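Local coordinates for Thiol:disulfide interchange protein DsbA (Neisseria meningitidis MC58, PDB 3HZ8) that probably acts as a periplasmic thiol-disulfide oxidoreductase of the thioredoxin family, introducing disulfide bonds into other proteins through its redox-active cysteine pair, at residues 63-66 against 70-73; 72-77 against 141-146. The protein carries 1 engineered substitution. All coordinates share one frame; numbering follows the deposited sequence.

Interaction 1: residues 63-66 against 70-73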
# COMPACT_ATOMS: atom_id res chain seq x y z
N HIS A 63 -5.15 2.31 -0.28
CA HIS A 63 -5.69 2.50 -1.64
C HIS A 63 -6.16 3.94 -1.77
O HIS A 63 -6.88 4.43 -0.89
CB HIS A 63 -6.86 1.54 -1.87
CG HIS A 63 -7.23 1.33 -3.31
ND1 HIS A 63 -7.81 2.31 -4.09
CD2 HIS A 63 -7.15 0.23 -4.08
CE1 HIS A 63 -8.02 1.82 -5.31
NE2 HIS A 63 -7.65 0.55 -5.32
N VAL A 64 -5.76 4.62 -2.84
CA VAL A 64 -6.22 5.99 -3.05
C VAL A 64 -7.73 6.04 -3.32
O VAL A 64 -8.33 5.06 -3.79
CB VAL A 64 -5.46 6.73 -4.20
CG1 VAL A 64 -4.01 6.97 -3.81
CG2 VAL A 64 -5.60 6.01 -5.55
N VAL A 65 -8.36 7.17 -2.99
CA VAL A 65 -9.77 7.38 -3.33
C VAL A 65 -9.87 8.74 -4.02
O VAL A 65 -9.75 9.79 -3.38
CB VAL A 65 -10.71 7.30 -2.10
CG1 VAL A 65 -12.16 7.57 -2.49
CG2 VAL A 65 -10.56 5.94 -1.41
N TRP A 66 -10.06 8.71 -5.34
CA TRP A 66 -10.03 9.91 -6.18
C TRP A 66 -11.42 10.28 -6.71
O TRP A 66 -11.59 11.32 -7.33
CB TRP A 66 -9.07 9.69 -7.35
CG TRP A 66 -7.62 9.76 -6.96
CD1 TRP A 66 -7.09 10.45 -5.90
CD2 TRP A 66 -6.52 9.14 -7.63
NE1 TRP A 66 -5.72 10.29 -5.87
CE2 TRP A 66 -5.34 9.49 -6.92
CE3 TRP A 66 -6.41 8.31 -8.75
CZ2 TRP A 66 -4.08 9.06 -7.31
CZ3 TRP A 66 -5.14 7.89 -9.15
CH2 TRP A 66 -3.99 8.27 -8.43
N MET A 70 -14.61 4.98 -6.31
CA MET A 70 -13.36 4.30 -5.96
C MET A 70 -13.34 3.79 -4.52
O MET A 70 -12.49 2.98 -4.16
CB MET A 70 -12.17 5.22 -6.25
CG MET A 70 -10.80 4.54 -6.29
SD MET A 70 -9.45 5.64 -6.80
CE MET A 70 -9.86 5.96 -8.54
N LEU A 71 -14.29 4.26 -3.70
CA LEU A 71 -14.38 3.83 -2.31
C LEU A 71 -14.54 2.31 -2.19
O LEU A 71 -14.01 1.72 -1.27
CB LEU A 71 -15.51 4.57 -1.56
CG LEU A 71 -15.51 4.46 -0.03
CD1 LEU A 71 -14.23 5.03 0.57
CD2 LEU A 71 -16.73 5.15 0.56
N THR A 72 -15.27 1.70 -3.13
CA THR A 72 -15.44 0.24 -3.12
C THR A 72 -14.11 -0.50 -3.23
O THR A 72 -13.89 -1.53 -2.56
CB THR A 72 -16.42 -0.20 -4.24
OG1 THR A 72 -17.72 0.36 -3.97
CG2 THR A 72 -16.52 -1.74 -4.32
N LEU A 73 -13.21 0.03 -4.05
CA LEU A 73 -11.89 -0.58 -4.20
C LEU A 73 -11.06 -0.40 -2.94
O LEU A 73 -10.30 -1.28 -2.57
CB LEU A 73 -11.15 0.01 -5.40
CG LEU A 73 -11.74 -0.28 -6.79
CD1 LEU A 73 -10.95 0.46 -7.90
CD2 LEU A 73 -11.83 -1.80 -7.06
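Met70 reaches back over the loop that leaves strand 57-63 and lays its thioether along the backbone of Val64 to Trp66. With CG anti to the backbone N (chi1 -165°) the chain runs out straight to the sulfur, then bends at its last torsion, which carries CE alongside Trp66, 4.0 Å from Trp66 CB. Met70 SD lies 3.3 Å from Val64 O and takes a weak hydrogen bond from Trp66 N at 3.5 Å. The same sulfur stands oblique to the indole five-membered ring, a Met-aromatic contact, while Val64 CG2 sits over the face of that indole. This is the turn joining the edge strand of the thioredoxin-type sheet to helix 71-83, where the helical insertion of DsbA proteins begins. The His63 side chain crosses that of Met70 at about a right angle, with the sulfur at its ring edge. Leu73 covers one face of the imidazole, its CB over the NE2-CE1 side, 3.5 Å from His63 NE2, and its carbonyl group over the same face. An in-plane bond from His63 ND1 to a lone pair of Val64 O, 2.8 Å long, fixes the rotation of the imidazole.

Interaction 2: residues 72-77 against 141-146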
# COMPACT_ATOMS: atom_id res chain seq x y z
N THR A 72 -15.27 1.70 -3.13
CA THR A 72 -15.44 0.24 -3.12
C THR A 72 -14.11 -0.50 -3.23
O THR A 72 -13.89 -1.53 -2.56
CB THR A 72 -16.42 -0.20 -4.24
OG1 THR A 72 -17.72 0.36 -3.97
CG2 THR A 72 -16.52 -1.74 -4.32
N LEU A 73 -13.21 0.03 -4.05
CA LEU A 73 -11.89 -0.58 -4.20
C LEU A 73 -11.06 -0.40 -2.94
O LEU A 73 -10.30 -1.28 -2.57
CB LEU A 73 -11.15 0.01 -5.40
CG LEU A 73 -11.74 -0.28 -6.79
CD1 LEU A 73 -10.95 0.46 -7.90
CD2 LEU A 73 -11.83 -1.80 -7.06
N ALA A 74 -11.18 0.76 -2.29
CA ALA A 74 -10.53 0.96 -1.00
C ALA A 74 -11.09 0.00 0.07
O ALA A 74 -10.32 -0.53 0.88
CB ALA A 74 -10.64 2.42 -0.57
N ARG A 75 -12.40 -0.24 0.06
CA ARG A 75 -12.99 -1.22 0.98
C ARG A 75 -12.47 -2.64 0.72
O ARG A 75 -12.25 -3.41 1.66
CB ARG A 75 -14.52 -1.19 0.90
CG ARG A 75 -15.16 -1.80 2.14
CD ARG A 75 -16.67 -1.60 2.21
NE ARG A 75 -17.14 -2.09 3.49
CZ ARG A 75 -18.42 -2.13 3.87
NH1 ARG A 75 -19.37 -1.70 3.05
NH2 ARG A 75 -18.73 -2.60 5.08
N LEU A 76 -12.28 -2.98 -0.56
CA LEU A 76 -11.61 -4.24 -0.92
C LEU A 76 -10.19 -4.30 -0.35
O LEU A 76 -9.80 -5.33 0.20
CB LEU A 76 -11.58 -4.44 -2.44
CG LEU A 76 -10.81 -5.67 -2.95
CD1 LEU A 76 -11.29 -6.95 -2.28
CD2 LEU A 76 -10.87 -5.76 -4.46
N ALA A 77 -9.41 -3.23 -0.53
CA ALA A 77 -8.04 -3.20 -0.00
C ALA A 77 -8.06 -3.41 1.51
O ALA A 77 -7.26 -4.19 2.07
CB ALA A 77 -7.36 -1.89 -0.36
N ASP A 141 -12.78 4.75 4.56
CA ASP A 141 -12.97 6.16 4.86
C ASP A 141 -11.66 6.85 5.21
O ASP A 141 -11.40 8.00 4.81
CB ASP A 141 -13.92 6.28 6.05
CG ASP A 141 -15.32 5.81 5.74
OD1 ASP A 141 -15.61 5.55 4.55
OD2 ASP A 141 -16.13 5.71 6.68
N LYS A 142 -10.84 6.14 5.97
CA LYS A 142 -9.51 6.63 6.36
C LYS A 142 -8.61 6.76 5.12
O LYS A 142 -7.84 7.71 5.00
CB LYS A 142 -8.89 5.72 7.42
CG LYS A 142 -7.47 6.08 7.88
CD LYS A 142 -7.39 7.39 8.63
CE LYS A 142 -5.97 7.68 9.13
NZ LYS A 142 -5.90 9.03 9.72
N MET A 143 -8.69 5.80 4.19
CA MET A 143 -7.91 5.91 2.95
C MET A 143 -8.28 7.16 2.15
O MET A 143 -7.41 7.84 1.61
CB MET A 143 -8.09 4.64 2.11
CG MET A 143 -7.53 3.40 2.78
SD MET A 143 -7.78 1.93 1.77
CE MET A 143 -7.36 0.61 2.93
N GLN A 144 -9.58 7.47 2.08
CA GLN A 144 -9.97 8.69 1.41
C GLN A 144 -9.43 9.94 2.11
O GLN A 144 -8.94 10.85 1.45
CB GLN A 144 -11.49 8.80 1.26
CG GLN A 144 -11.91 10.00 0.44
CD GLN A 144 -13.39 10.05 0.16
OE1 GLN A 144 -14.11 9.07 0.36
NE2 GLN A 144 -13.85 11.19 -0.32
N GLU A 145 -9.55 9.95 3.44
CA GLU A 145 -9.02 11.04 4.24
C GLU A 145 -7.52 11.25 4.01
O GLU A 145 -7.08 12.37 3.86
CB GLU A 145 -9.32 10.81 5.73
CG GLU A 145 -8.86 11.95 6.65
CD GLU A 145 -7.55 11.64 7.37
OE1 GLU A 145 -7.53 10.70 8.21
OE2 GLU A 145 -6.53 12.33 7.10
N LEU A 146 -6.74 10.17 3.99
CA LEU A 146 -5.30 10.29 3.73
C LEU A 146 -5.03 10.85 2.34
O LEU A 146 -4.17 11.71 2.16
CB LEU A 146 -4.60 8.94 3.87
CG LEU A 146 -4.57 8.33 5.27
CD1 LEU A 146 -4.09 6.89 5.21
CD2 LEU A 146 -3.68 9.16 6.21
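Met143 bridges the gap between two helices, its sulfur resting on Ala74 and its methyl between the Ala74 carbonyl and Ala77. Met143 SD is 3.7 Å from Ala74 CB and 3.6 Å from Ala74 O, so the thioether meets both the methyl and the backbone carbonyl of the same residue. One turn further along, Met143 CE comes within 4.1 Å of Ala77 CB. The side chain spans the distance because it is extended beyond CG, with chi2 at 179° and chi3 at -169°; CG itself stands anti to the carbonyl carbon. A single long side chain thus reaches across to two small ones spaced three residues apart on the facing helix. The two alanines leave room for it, and the CA atoms of Ala74 and Met143 stand 6.9 Å apart. The contact is small, about 123 Å² in all, and wholly buried.

Beside this apolar centre, Arg75 provides a polar link. Fully extended, it runs along helix 134-149 past Gln137 and Ala140, donates from NE to Ser136 OG and from NH2 to Ser133 O, and makes a cation-pi contact with Tyr131, linking helix 71-83 to the start of helix 134-149, the junction before it and the end of helix 124-132. Within helix 134-149 itself, Lys142 NZ forms a salt bridge of 2.8 Å to Glu145 OE1, on the syn lone pair of the carboxylate.

Both helices belong to the DsbA-like domain, in which a helical region accompanies the thioredoxin fold. Helix 109-118 packs against Leu76 and Thr72 of helix 71-83, while strand 57-63 borders both partners, with His63 against Ala77 and Glu62 against Met143.

Overall arrangement
Interactions 1 and 2 follow one another along helix 71-83 and share Thr72 and Leu73; their centres lie about 5 Å apart. They also touch directly. His63 O is 3.2 Å from Met143 CB, and Val65 CG2 packs 3.6 Å from Ala74 CB, so the end of strand 57-63 and the following loop fit between helices 71-83 and 134-149. His63 CB likewise lies 3.8 Å from Ala77 CB. The redox-active disulfide Cys36-Cys39 belongs to neither contact, but the Trp66 side chain comes near it without touching, and both Met70 and Leu73 pack on Phe35, the neighbour of Cys36 in sequence, placing interaction 1 beside the active-site region.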